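Local atomic coordinates of melanin biosynthesis protein TyrA, putative (PDB entry 2IIZ), a protein that binds heme b and, as a member of the DyP-type (dye-decolorizing) peroxidase family, probably acts as a peroxidase. Residues A[9-14]-A[299-304]; A[22-27]-A[104-109]; A[78-83]-A[173-178]; A[162-167]-A[261-266]. All blocks are in the same frame, centred on the assembly; numbering follows the deposited sequence.

Contact 1: A[9-14]-A[299-304]; sequences REQLGV and FFAPSL
R9 and L304 are joined first by backbone: L304 N donates to R9 O over 2.8 Å, at 161° and with the donor close to the extension of the C=O bond. The second direct hydrogen bond comes from a side chain. Q11 NE2 reaches P302 O at 2.8 Å, almost straight (173°), and the oxygen lies in the plane of the amide. A water reinforces this link, accepting from Q11 N (2.9 Å) and donating to P302 O (2.8 Å), so Q11 grips one carbonyl both directly and through solvent. Q11 OE1 accepts from V64 N, so both ends of the amide are held and its rotation is fixed.

Van der Waals contacts are fewer. S303 CB lies against the carbonyl oxygen R9 O, at 3.2 Å. L304 CG is anti to the backbone N (chi1 -169°), and from it the CD2 branch lies over the centre of one guanidinium face of R9, 4.2 Å from CZ, while R9 NE pairs with D305.

S303 is the N-cap of helix 304-308, its OG accepting from F306 N. The 9-14 loop thus covers the junction between strand 291-301 and that helix, with L304 packed on A45 and Y49 of helix 34-54 and Q11 on F63 of strand 61-67.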
loop_
_atom_site.group_PDB
_atom_site.type_symbol
_atom_site.label_atom_id
_atom_site.label_comp_id
_atom_site.label_asym_id
_atom_site.label_seq_id
_atom_site.Cartn_x
_atom_site.Cartn_y
_atom_site.Cartn_z
ATOM N N ARG A 9 -26.634 16.789 -7.665
ATOM C CA ARG A 9 -25.300 17.081 -7.190
ATOM C C ARG A 9 -24.371 15.950 -7.570
ATOM O O ARG A 9 -24.572 14.804 -7.150
ATOM C CB ARG A 9 -25.298 17.246 -5.677
ATOM C CG ARG A 9 -26.089 18.433 -5.196
ATOM C CD ARG A 9 -26.200 18.410 -3.679
ATOM N NE ARG A 9 -27.150 17.402 -3.230
ATOM C CZ ARG A 9 -27.318 17.021 -1.970
ATOM N NH1 ARG A 9 -26.597 17.550 -0.985
ATOM N NH2 ARG A 9 -28.224 16.091 -1.693
ATOM N N GLU A 10 -23.355 16.274 -8.366
ATOM C CA GLU A 10 -22.361 15.286 -8.734
ATOM C C GLU A 10 -21.567 14.885 -7.496
ATOM O O GLU A 10 -21.361 15.700 -6.585
ATOM C CB GLU A 10 -21.418 15.816 -9.815
ATOM C CG GLU A 10 -20.298 16.777 -9.333
ATOM C CD GLU A 10 -20.707 18.222 -9.464
ATOM O OE1 GLU A 10 -21.918 18.494 -9.344
ATOM O OE2 GLU A 10 -19.824 19.078 -9.692
ATOM N N GLN A 11 -21.130 13.630 -7.466
ATOM C CA GLN A 11 -20.217 13.179 -6.430
ATOM C C GLN A 11 -18.892 13.874 -6.624
ATOM O O GLN A 11 -18.429 14.061 -7.752
ATOM C CB GLN A 11 -20.039 11.668 -6.481
ATOM C CG GLN A 11 -21.301 10.934 -6.102
ATOM C CD GLN A 11 -21.107 9.454 -6.041
ATOM O OE1 GLN A 11 -20.359 8.958 -5.211
ATOM N NE2 GLN A 11 -21.782 8.736 -6.918
ATOM N N LEU A 12 -18.277 14.255 -5.512
ATOM C CA LEU A 12 -17.177 15.205 -5.546
ATOM C C LEU A 12 -15.880 14.595 -6.045
ATOM O O LEU A 12 -15.001 15.319 -6.508
ATOM C CB LEU A 12 -16.969 15.813 -4.160
ATOM C CG LEU A 12 -18.159 16.568 -3.573
ATOM C CD1 LEU A 12 -17.808 17.145 -2.213
ATOM C CD2 LEU A 12 -18.593 17.687 -4.520
ATOM N N GLY A 13 -15.752 13.277 -5.959
ATOM C CA GLY A 13 -14.484 12.621 -6.319
ATOM C C GLY A 13 -14.323 12.407 -7.813
ATOM O O GLY A 13 -13.274 11.997 -8.264
ATOM N N VAL A 14 -15.366 12.686 -8.590
ATOM C CA VAL A 14 -15.338 12.381 -10.019
ATOM C C VAL A 14 -14.411 13.317 -10.738
ATOM O O VAL A 14 -13.601 12.878 -11.570
ATOM C CB VAL A 14 -16.712 12.512 -10.680
ATOM C CG1 VAL A 14 -16.594 12.226 -12.179
ATOM C CG2 VAL A 14 -17.709 11.531 -10.050
ATOM N N PHE A 299 -18.631 1.319 -15.662
ATOM C CA PHE A 299 -19.485 1.711 -14.535
ATOM C C PHE A 299 -20.247 2.997 -14.869
ATOM O O PHE A 299 -19.926 3.706 -15.829
ATOM C CB PHE A 299 -18.679 2.010 -13.261
ATOM C CG PHE A 299 -17.727 0.929 -12.829
ATOM C CD1 PHE A 299 -18.154 -0.115 -12.019
ATOM C CD2 PHE A 299 -16.395 0.968 -13.211
ATOM C CE1 PHE A 299 -17.269 -1.114 -11.609
ATOM C CE2 PHE A 299 -15.501 -0.021 -12.804
ATOM C CZ PHE A 299 -15.940 -1.065 -11.999
ATOM N N PHE A 300 -21.258 3.295 -14.060
ATOM C CA PHE A 300 -21.860 4.636 -14.019
ATOM C C PHE A 300 -21.830 5.086 -12.566
ATOM O O PHE A 300 -22.247 4.355 -11.671
ATOM C CB PHE A 300 -23.297 4.660 -14.569
ATOM C CG PHE A 300 -23.822 6.059 -14.883
ATOM C CD1 PHE A 300 -23.465 6.709 -16.056
ATOM C CD2 PHE A 300 -24.669 6.713 -14.007
ATOM C CE1 PHE A 300 -23.942 7.983 -16.342
ATOM C CE2 PHE A 300 -25.146 7.984 -14.285
ATOM C CZ PHE A 300 -24.784 8.618 -15.453
ATOM N N ALA A 301 -21.319 6.296 -12.362
ATOM C CA ALA A 301 -21.294 6.953 -11.071
ATOM C C ALA A 301 -22.381 8.022 -11.093
ATOM O O ALA A 301 -22.192 9.096 -11.670
ATOM C CB ALA A 301 -19.941 7.589 -10.828
ATOM N N PRO A 302 -23.532 7.739 -10.473
ATOM C CA PRO A 302 -24.567 8.773 -10.547
ATOM C C PRO A 302 -24.289 9.977 -9.638
ATOM O O PRO A 302 -23.298 10.018 -8.897
ATOM C CB PRO A 302 -25.843 8.037 -10.105
ATOM C CG PRO A 302 -25.463 6.583 -9.938
ATOM C CD PRO A 302 -23.991 6.563 -9.712
ATOM N N SER A 303 -25.180 10.950 -9.728
ATOM C CA SER A 303 -25.237 12.055 -8.796
ATOM C C SER A 303 -25.652 11.485 -7.473
ATOM O O SER A 303 -26.215 10.385 -7.393
ATOM C CB SER A 303 -26.267 13.109 -9.246
ATOM O OG SER A 303 -27.595 12.623 -9.154
ATOM N N LEU A 304 -25.367 12.250 -6.429
ATOM C CA LEU A 304 -25.714 11.862 -5.075
ATOM C C LEU A 304 -27.224 11.742 -5.004
ATOM O O LEU A 304 -27.768 10.796 -4.432
ATOM C CB LEU A 304 -25.217 12.920 -4.092
ATOM C CG LEU A 304 -25.275 12.543 -2.614
ATOM C CD1 LEU A 304 -24.448 11.297 -2.324
ATOM C CD2 LEU A 304 -24.790 13.696 -1.771
HETATM O O HOH W 1 -21.597 12.052 -9.872
#

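Contact 2: A[22-27]-A[104-109]; sequences SVYLMF and FVHLRC
M26 and F104 meet closely across this antiparallel strand pair. The selenomethionine CE lies over one face of the phenyl ring, 3.7 Å from its centroid and 27° off the normal, and comes within 3.3 Å of F104 CD1. SE approaches the same ring obliquely, a Met-aromatic contact. The bend that brings the group there is at chi2 of M26 (-67°), which turns SE back toward the neighbouring strand. At the edge of the F104 ring, in its plane, Y24 CB packs 3.9 Å from CE1.

Y24 and H106 run side by side, pointing the same way. Their rings are oblique, at 51°, with Y24 CE1 3.5 Å from H106 CE1 and H106 ND1 in the plane of the tyrosine ring. The tyrosine hydroxyl is held from its own strand, since S22 OG donates to Y24 OH at 2.8 Å. Beside it, S22 CB rests 3.4 Å from R108 CG.

Backbone pairing sets this register. V23 with L107 and L25 with V105 are hydrogen-bonded pairs, each carrying two N-H to O bonds, the shortest including V105 N to L25 O at 2.8 Å. Their side chains occupy the other face of the sheet from M26, F104, Y24 and H106.

These neighbouring strands belong to the large antiparallel sheet, in the N-terminal DyP-type region of the dimeric alpha-beta barrel clan. Outward, the H106 ring stacks on F63 and R108 NH1 bonds to Q244. V23 and L107 pack against L115 of helix 112-125, L25 touches L251 of the second subunit, and strand 21-29 pairs on its other side with strand 130-139.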
loop_
_atom_site.group_PDB
_atom_site.type_symbol
_atom_site.label_atom_id
_atom_site.label_comp_id
_atom_site.label_asym_id
_atom_site.label_seq_id
_atom_site.Cartn_x
_atom_site.Cartn_y
_atom_site.Cartn_z
ATOM N N SER A 22 -4.779 6.849 -2.926
ATOM C CA SER A 22 -6.112 6.402 -3.301
ATOM C C SER A 22 -6.320 4.920 -2.998
ATOM O O SER A 22 -5.359 4.148 -2.902
ATOM C CB SER A 22 -6.296 6.592 -4.806
ATOM O OG SER A 22 -5.407 5.730 -5.477
ATOM N N VAL A 23 -7.595 4.538 -2.868
ATOM C CA VAL A 23 -8.001 3.131 -2.697
ATOM C C VAL A 23 -9.111 2.800 -3.701
ATOM O O VAL A 23 -10.032 3.611 -3.952
ATOM C CB VAL A 23 -8.503 2.873 -1.300
ATOM C CG1 VAL A 23 -8.873 1.408 -1.094
ATOM C CG2 VAL A 23 -7.430 3.283 -0.283
ATOM N N TYR A 24 -9.000 1.608 -4.267
ATOM C CA TYR A 24 -9.902 1.150 -5.306
ATOM C C TYR A 24 -10.498 -0.206 -4.881
ATOM O O TYR A 24 -9.781 -1.209 -4.705
ATOM C CB TYR A 24 -9.159 1.022 -6.640
ATOM C CG TYR A 24 -8.333 2.228 -7.057
ATOM C CD1 TYR A 24 -8.937 3.430 -7.415
ATOM C CD2 TYR A 24 -6.949 2.161 -7.101
ATOM C CE1 TYR A 24 -8.164 4.541 -7.803
ATOM C CE2 TYR A 24 -6.177 3.259 -7.486
ATOM C CZ TYR A 24 -6.784 4.430 -7.832
ATOM O OH TYR A 24 -6.002 5.493 -8.201
ATOM N N LEU A 25 -11.815 -0.228 -4.717
ATOM C CA LEU A 25 -12.503 -1.378 -4.161
ATOM C C LEU A 25 -13.605 -1.794 -5.086
ATOM O O LEU A 25 -14.490 -1.003 -5.429
ATOM C CB LEU A 25 -13.104 -1.063 -2.806
ATOM C CG LEU A 25 -12.163 -0.497 -1.759
ATOM C CD1 LEU A 25 -12.943 -0.157 -0.482
ATOM C CD2 LEU A 25 -11.045 -1.478 -1.471
HETATM N N MSE A 26 -13.519 -3.063 -5.465
HETATM C CA MSE A 26 -14.435 -3.716 -6.371
HETATM C C MSE A 26 -15.203 -4.746 -5.584
HETATM O O MSE A 26 -14.589 -5.616 -4.954
HETATM C CB MSE A 26 -13.620 -4.387 -7.442
HETATM C CG MSE A 26 -12.867 -3.377 -8.254
HETATM SE SE MSE A 26 -14.182 -2.343 -9.231
HETATM C CE MSE A 26 -12.873 -1.277 -10.204
ATOM N N PHE A 27 -16.534 -4.627 -5.616
ATOM C CA PHE A 27 -17.442 -5.518 -4.883
ATOM C C PHE A 27 -18.415 -6.165 -5.840
ATOM O O PHE A 27 -18.860 -5.547 -6.813
ATOM C CB PHE A 27 -18.304 -4.765 -3.856
ATOM C CG PHE A 27 -17.529 -4.081 -2.779
ATOM C CD1 PHE A 27 -17.191 -4.757 -1.615
ATOM C CD2 PHE A 27 -17.138 -2.755 -2.927
ATOM C CE1 PHE A 27 -16.472 -4.129 -0.610
ATOM C CE2 PHE A 27 -16.428 -2.124 -1.939
ATOM C CZ PHE A 27 -16.087 -2.818 -0.764
ATOM N N PHE A 104 -18.038 -0.281 -7.576
ATOM C CA PHE A 104 -16.713 0.294 -7.478
ATOM C C PHE A 104 -16.790 1.464 -6.497
ATOM O O PHE A 104 -17.648 2.356 -6.629
ATOM C CB PHE A 104 -16.261 0.748 -8.865
ATOM C CG PHE A 104 -14.918 1.453 -8.902
ATOM C CD1 PHE A 104 -13.867 1.068 -8.081
ATOM C CD2 PHE A 104 -14.712 2.501 -9.784
ATOM C CE1 PHE A 104 -12.649 1.720 -8.134
ATOM C CE2 PHE A 104 -13.505 3.151 -9.839
ATOM C CZ PHE A 104 -12.465 2.755 -9.007
ATOM N N VAL A 105 -15.887 1.436 -5.515
ATOM C CA VAL A 105 -15.722 2.514 -4.570
ATOM C C VAL A 105 -14.325 3.087 -4.770
ATOM O O VAL A 105 -13.298 2.413 -4.530
ATOM C CB VAL A 105 -15.894 2.034 -3.107
ATOM C CG1 VAL A 105 -15.614 3.151 -2.136
ATOM C CG2 VAL A 105 -17.294 1.509 -2.874
ATOM N N HIS A 106 -14.309 4.342 -5.204
ATOM C CA HIS A 106 -13.099 5.071 -5.527
ATOM C C HIS A 106 -12.849 6.095 -4.456
ATOM O O HIS A 106 -13.638 7.034 -4.306
ATOM C CB HIS A 106 -13.333 5.785 -6.834
ATOM C CG HIS A 106 -12.194 6.628 -7.288
ATOM N ND1 HIS A 106 -11.266 6.185 -8.207
ATOM C CD2 HIS A 106 -11.839 7.889 -6.969
ATOM C CE1 HIS A 106 -10.383 7.138 -8.431
ATOM N NE2 HIS A 106 -10.706 8.182 -7.693
ATOM N N LEU A 107 -11.756 5.917 -3.715
ATOM C CA LEU A 107 -11.456 6.781 -2.570
ATOM C C LEU A 107 -10.116 7.467 -2.699
ATOM O O LEU A 107 -9.128 6.850 -3.117
ATOM C CB LEU A 107 -11.478 5.985 -1.261
ATOM C CG LEU A 107 -12.714 5.128 -1.018
ATOM C CD1 LEU A 107 -12.571 4.334 0.283
ATOM C CD2 LEU A 107 -13.981 5.969 -0.999
ATOM N N ARG A 108 -10.076 8.744 -2.322
ATOM C CA ARG A 108 -8.841 9.532 -2.471
ATOM C C ARG A 108 -8.540 10.486 -1.331
ATOM O O ARG A 108 -9.453 10.981 -0.676
ATOM C CB ARG A 108 -8.863 10.269 -3.810
ATOM C CG ARG A 108 -8.007 9.547 -4.811
ATOM C CD ARG A 108 -8.344 9.849 -6.194
ATOM N NE ARG A 108 -8.050 11.220 -6.548
ATOM C CZ ARG A 108 -7.939 11.665 -7.796
ATOM N NH1 ARG A 108 -8.076 10.849 -8.835
ATOM N NH2 ARG A 108 -7.683 12.940 -7.998
ATOM N N CYS A 109 -7.244 10.730 -1.102
ATOM C CA CYS A 109 -6.792 11.591 -0.005
ATOM C C CYS A 109 -5.277 11.785 -0.067
ATOM O O CYS A 109 -4.545 10.937 -0.609
ATOM C CB CYS A 109 -7.146 10.940 1.343
ATOM S SG CYS A 109 -7.026 12.009 2.794
#

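Contact 3: A[78-83]-A[173-178]; sequences SRPEML and PEFKGG
P80 and F175 form a proline-aromatic contact between two loops, one running from helix 71-74 to strand 89-91, the other, which includes a short 3-10 segment at 173-174, from helix 160-166 to strand 179-188. The geometry supports a CH-pi interaction: P80 CD lies 3.9 Å from the centroid of the F175 ring, 22° off its normal, and the two side chains cross at about a right angle. P80 N sits over the same face toward the rim, 3.4 Å from F175 CE2, while R79 O approaches obliquely to within 3.1 Å of that CE2. The opposite face is covered from within its own loop by E174 CG, so the phenyl ring is sandwiched between proline and the glutamate stem.

One hydrogen bond supplements the packing: S78 OG donates to E174 OE2 over 3.0 Å, approaching from above the carboxylate, 57° out of its plane. E174 is exposed, whereas P80 and F175 are buried.

Beyond the pair, F175 meets the ring of F306, P80 rests on W71, Y180 and F300, and R79 NH1 pairs with D72.

P80 opens a type I turn to L83, and F175 opens a type II turn to G178, closed by G178 N to F175 O at 3.0 Å, with G177 at positive phi in its third position. This is a loop-to-loop CH-pi contact, with P80 and F175 each at the first position of a beta turn, joining the N-terminal and C-terminal regions of a DyP-type peroxidase.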
loop_
_atom_site.group_PDB
_atom_site.type_symbol
_atom_site.label_atom_id
_atom_site.label_comp_id
_atom_site.label_asym_id
_atom_site.label_seq_id
_atom_site.Cartn_x
_atom_site.Cartn_y
_atom_site.Cartn_z
ATOM N N SER A 78 -35.221 2.573 -14.594
ATOM C CA SER A 78 -34.623 3.640 -15.387
ATOM C C SER A 78 -33.116 3.401 -15.555
ATOM O O SER A 78 -32.516 2.691 -14.760
ATOM C CB SER A 78 -34.850 4.991 -14.700
ATOM O OG SER A 78 -33.982 5.144 -13.572
ATOM N N ARG A 79 -32.527 4.008 -16.588
ATOM C CA ARG A 79 -31.141 3.753 -16.992
ATOM C C ARG A 79 -30.500 4.939 -17.690
ATOM O O ARG A 79 -31.173 5.635 -18.464
ATOM C CB ARG A 79 -31.101 2.636 -18.012
ATOM C CG ARG A 79 -30.978 1.264 -17.457
ATOM C CD ARG A 79 -31.039 0.282 -18.598
ATOM N NE ARG A 79 -29.892 0.425 -19.487
ATOM C CZ ARG A 79 -28.722 -0.181 -19.324
ATOM N NH1 ARG A 79 -28.503 -0.993 -18.298
ATOM N NH2 ARG A 79 -27.757 0.028 -20.200
ATOM N N PRO A 80 -29.198 5.167 -17.433
ATOM C CA PRO A 80 -28.418 6.093 -18.242
ATOM C C PRO A 80 -28.509 5.707 -19.717
ATOM O O PRO A 80 -28.416 4.524 -20.056
ATOM C CB PRO A 80 -26.974 5.906 -17.734
ATOM C CG PRO A 80 -27.090 5.288 -16.397
ATOM C CD PRO A 80 -28.400 4.549 -16.359
ATOM N N GLU A 81 -28.696 6.709 -20.571
ATOM C CA GLU A 81 -28.974 6.516 -21.991
ATOM C C GLU A 81 -27.977 5.571 -22.676
ATOM O O GLU A 81 -28.370 4.655 -23.399
ATOM C CB GLU A 81 -28.971 7.880 -22.700
ATOM C CG GLU A 81 -29.357 7.821 -24.180
ATOM C CD GLU A 81 -29.268 9.168 -24.891
ATOM O OE1 GLU A 81 -28.412 10.014 -24.524
ATOM O OE2 GLU A 81 -30.073 9.372 -25.830
HETATM N N MSE A 82 -26.690 5.799 -22.435
HETATM C CA MSE A 82 -25.636 5.146 -23.215
HETATM C C MSE A 82 -24.907 4.010 -22.501
HETATM O O MSE A 82 -23.923 3.491 -23.023
HETATM C CB MSE A 82 -24.628 6.199 -23.667
HETATM C CG MSE A 82 -25.280 7.321 -24.460
HETATM SE SE MSE A 82 -23.976 8.480 -25.254
HETATM C CE MSE A 82 -23.318 7.241 -26.637
ATOM N N LEU A 83 -25.385 3.615 -21.326
ATOM C CA LEU A 83 -24.648 2.667 -20.485
ATOM C C LEU A 83 -24.537 1.260 -21.087
ATOM O O LEU A 83 -25.529 0.672 -21.518
ATOM C CB LEU A 83 -25.287 2.580 -19.092
ATOM C CG LEU A 83 -24.580 1.685 -18.069
ATOM C CD1 LEU A 83 -23.171 2.169 -17.826
ATOM C CD2 LEU A 83 -25.359 1.622 -16.768
ATOM N N PRO A 173 -31.713 14.047 -18.777
ATOM C CA PRO A 173 -32.098 14.804 -17.586
ATOM C C PRO A 173 -32.038 13.995 -16.277
ATOM O O PRO A 173 -31.476 14.475 -15.279
ATOM C CB PRO A 173 -33.536 15.239 -17.898
ATOM C CG PRO A 173 -33.617 15.260 -19.382
ATOM C CD PRO A 173 -32.700 14.177 -19.865
ATOM N N GLU A 174 -32.604 12.786 -16.285
ATOM C CA GLU A 174 -32.696 11.987 -15.058
ATOM C C GLU A 174 -31.324 11.712 -14.428
ATOM O O GLU A 174 -31.241 11.578 -13.210
ATOM C CB GLU A 174 -33.450 10.662 -15.290
ATOM C CG GLU A 174 -33.440 9.732 -14.052
ATOM C CD GLU A 174 -34.475 8.613 -14.083
ATOM O OE1 GLU A 174 -35.088 8.356 -15.146
ATOM O OE2 GLU A 174 -34.671 7.982 -13.020
ATOM N N PHE A 175 -30.276 11.640 -15.251
ATOM C CA PHE A 175 -28.915 11.275 -14.788
ATOM C C PHE A 175 -27.853 12.381 -14.875
ATOM O O PHE A 175 -26.647 12.119 -14.748
ATOM C CB PHE A 175 -28.451 10.030 -15.545
ATOM C CG PHE A 175 -29.362 8.863 -15.353
ATOM C CD1 PHE A 175 -29.189 8.011 -14.267
ATOM C CD2 PHE A 175 -30.400 8.620 -16.245
ATOM C CE1 PHE A 175 -30.027 6.934 -14.071
ATOM C CE2 PHE A 175 -31.252 7.542 -16.063
ATOM C CZ PHE A 175 -31.068 6.690 -14.974
ATOM N N LYS A 176 -28.301 13.611 -15.079
ATOM C CA LYS A 176 -27.440 14.789 -15.028
ATOM C C LYS A 176 -26.727 14.814 -13.685
ATOM O O LYS A 176 -27.345 14.571 -12.646
ATOM C CB LYS A 176 -28.280 16.066 -15.229
ATOM C CG LYS A 176 -27.544 17.384 -14.994
ATOM C CD LYS A 176 -28.378 18.609 -15.431
ATOM C CE LYS A 176 -27.867 19.900 -14.773
ATOM N N GLY A 177 -25.431 15.100 -13.710
ATOM C CA GLY A 177 -24.589 15.002 -12.511
ATOM C C GLY A 177 -23.817 13.689 -12.422
ATOM O O GLY A 177 -22.961 13.526 -11.568
ATOM N N GLY A 178 -24.117 12.747 -13.307
ATOM C CA GLY A 178 -23.442 11.451 -13.320
ATOM C C GLY A 178 -22.358 11.398 -14.369
ATOM O O GLY A 178 -22.337 12.219 -15.276
#

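Contact 4: A[162-167]-A[261-266]; sequences RQEVAL and TCRTPD
R263 N donates to V165 O over 3.0 Å, at 147° and in the plane of the carbonyl, the one hydrogen bond between the two segments. The R263 side chain then lies across the end of helix 160-166. R263 CB is 3.2 Å from L167 O, which also lies over one face of the guanidinium; CG stands between the backbone N and the carbonyl carbon (chi1 86°). R263 NH1 comes within 2.9 Å of E164 O, but the angle is too poor for a hydrogen bond; NH2 has a salt bridge to E171. A positive group beside carbonyls at and just past the C-terminal end of the helix probably gains electrostatically, and E164 OE2, 4.3 Å from NH1, may add to this.

Within the C-terminal DyP-type region, of the dimeric alpha-beta barrel clan, the contact docks a helix end onto the end of strand 254-262, with the side chain of V165 about 9 Å from the bound heme (nearest atoms).

S179 OG bonds to A166 O, linking the helix end to strand 179-188. Apart from R263, side-chain packing is limited: A166 CB lies 3.8 Å from T261 OG1, while that hydroxyl is bonded to L242 O of strand 238-249.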
loop_
_atom_site.group_PDB
_atom_site.type_symbol
_atom_site.label_atom_id
_atom_site.label_comp_id
_atom_site.label_asym_id
_atom_site.label_seq_id
_atom_site.Cartn_x
_atom_site.Cartn_y
_atom_site.Cartn_z
ATOM N N ARG A 162 -13.466 20.547 -16.749
ATOM C CA ARG A 162 -13.589 19.196 -16.172
ATOM C C ARG A 162 -15.044 18.776 -16.030
ATOM O O ARG A 162 -15.433 17.687 -16.425
ATOM C CB ARG A 162 -12.968 19.143 -14.785
ATOM C CG ARG A 162 -11.507 19.523 -14.741
ATOM C CD ARG A 162 -11.055 19.755 -13.313
ATOM N NE ARG A 162 -10.652 18.515 -12.670
ATOM C CZ ARG A 162 -9.479 17.911 -12.862
ATOM N NH1 ARG A 162 -8.567 18.419 -13.689
ATOM N NH2 ARG A 162 -9.209 16.779 -12.219
ATOM N N GLN A 163 -15.851 19.651 -15.460
ATOM C CA GLN A 163 -17.251 19.330 -15.276
ATOM C C GLN A 163 -17.908 19.112 -16.654
ATOM O O GLN A 163 -18.624 18.133 -16.872
ATOM C CB GLN A 163 -17.946 20.420 -14.439
ATOM C CG GLN A 163 -17.768 20.255 -12.893
ATOM C CD GLN A 163 -16.333 20.496 -12.399
ATOM O OE1 GLN A 163 -15.523 21.093 -13.103
ATOM N NE2 GLN A 163 -16.023 20.032 -11.178
ATOM N N GLU A 164 -17.635 20.032 -17.573
ATOM C CA GLU A 164 -18.154 19.992 -18.949
ATOM C C GLU A 164 -17.864 18.638 -19.629
ATOM O O GLU A 164 -18.726 18.065 -20.302
ATOM C CB GLU A 164 -17.514 21.135 -19.752
ATOM C CG GLU A 164 -18.167 21.445 -21.096
ATOM C CD GLU A 164 -19.316 22.420 -20.999
ATOM O OE1 GLU A 164 -19.532 22.998 -19.907
ATOM O OE2 GLU A 164 -20.005 22.606 -22.028
ATOM N N VAL A 165 -16.646 18.137 -19.444
ATOM C CA VAL A 165 -16.215 16.881 -20.079
ATOM C C VAL A 165 -16.765 15.670 -19.338
ATOM O O VAL A 165 -17.241 14.734 -19.961
ATOM C CB VAL A 165 -14.673 16.774 -20.147
ATOM C CG1 VAL A 165 -14.222 15.381 -20.622
ATOM C CG2 VAL A 165 -14.120 17.828 -21.074
ATOM N N ALA A 166 -16.698 15.699 -18.014
ATOM C CA ALA A 166 -16.953 14.510 -17.200
ATOM C C ALA A 166 -18.418 14.191 -16.932
ATOM O O ALA A 166 -18.786 13.018 -16.897
ATOM C CB ALA A 166 -16.208 14.615 -15.864
ATOM N N LEU A 167 -19.238 15.226 -16.743
ATOM C CA LEU A 167 -20.586 15.062 -16.200
ATOM C C LEU A 167 -21.701 15.087 -17.248
ATOM O O LEU A 167 -21.717 15.934 -18.148
ATOM C CB LEU A 167 -20.879 16.156 -15.159
ATOM C CG LEU A 167 -19.956 16.222 -13.940
ATOM C CD1 LEU A 167 -20.361 17.366 -13.005
ATOM C CD2 LEU A 167 -19.932 14.914 -13.174
ATOM N N THR A 261 -13.269 9.188 -17.000
ATOM C CA THR A 261 -14.541 9.753 -16.553
ATOM C C THR A 261 -15.042 10.681 -17.641
ATOM O O THR A 261 -14.285 11.503 -18.142
ATOM C CB THR A 261 -14.389 10.547 -15.251
ATOM O OG1 THR A 261 -13.671 11.766 -15.498
ATOM C CG2 THR A 261 -13.648 9.736 -14.185
ATOM N N CYS A 262 -16.314 10.553 -18.010
ATOM C CA CYS A 262 -16.827 11.237 -19.189
ATOM C C CYS A 262 -18.353 11.268 -19.214
ATOM O O CYS A 262 -19.012 10.384 -18.674
ATOM C CB CYS A 262 -16.301 10.510 -20.427
ATOM S SG CYS A 262 -16.511 11.386 -22.002
ATOM N N ARG A 263 -18.923 12.286 -19.844
ATOM C CA ARG A 263 -20.371 12.383 -19.944
ATOM C C ARG A 263 -20.930 11.416 -20.990
ATOM O O ARG A 263 -22.139 11.174 -21.017
ATOM C CB ARG A 263 -20.798 13.803 -20.288
ATOM C CG ARG A 263 -20.815 14.127 -21.762
ATOM C CD ARG A 263 -20.683 15.610 -21.965
ATOM N NE ARG A 263 -21.869 16.332 -21.524
ATOM C CZ ARG A 263 -21.997 17.655 -21.566
ATOM N NH1 ARG A 263 -21.005 18.416 -22.028
ATOM N NH2 ARG A 263 -23.119 18.220 -21.145
ATOM N N THR A 264 -20.054 10.881 -21.845
ATOM C CA THR A 264 -20.440 9.862 -22.831
ATOM C C THR A 264 -19.404 8.739 -22.838
ATOM O O THR A 264 -18.204 9.007 -22.713
ATOM C CB THR A 264 -20.622 10.461 -24.249
ATOM O OG1 THR A 264 -20.824 9.404 -25.180
ATOM C CG2 THR A 264 -19.414 11.268 -24.696
ATOM N N PRO A 265 -19.859 7.479 -22.972
ATOM C CA PRO A 265 -18.912 6.346 -22.945
ATOM C C PRO A 265 -18.136 6.071 -24.253
ATOM O O PRO A 265 -17.191 5.284 -24.243
ATOM C CB PRO A 265 -19.818 5.149 -22.618
ATOM C CG PRO A 265 -21.168 5.519 -23.204
ATOM C CD PRO A 265 -21.258 7.030 -23.151
ATOM N N ASP A 266 -18.507 6.687 -25.368
ATOM C CA ASP A 266 -17.821 6.332 -26.620
ATOM C C ASP A 266 -16.485 7.082 -26.797
ATOM O O ASP A 266 -15.649 6.693 -27.618
ATOM C CB ASP A 266 -18.742 6.403 -27.856
ATOM C CG ASP A 266 -19.591 7.630 -27.888
ATOM O OD1 ASP A 266 -19.281 8.545 -27.101
ATOM O OD2 ASP A 266 -20.560 7.682 -28.694
#

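Overall arrangement
From the N terminus, 9-14 opens the widest loop, which contact 1 closes at 299-304, tying the leading segment to the last strand of the large sheet; the other three contacts nest within it. Contact 2 closes 22-27 onto 104-109 in the N-terminal DyP-type region. Before it closes, 78-83 has already opened contact 3, so these two cross. Contact 4 opens at 162-167, in series after contact 2, and crosses contact 3, which closes at 173-178, joining loops of the N-terminal and C-terminal regions. Contact 4 finishes at 261-266, joining helix 160-166 to strand 254-262. Physically, contact 1 is the hub: F299 packs on F104 and M26, F300 on P80, and E10 on L167. Contacts 3 and 4 also touch, through M82 and T264.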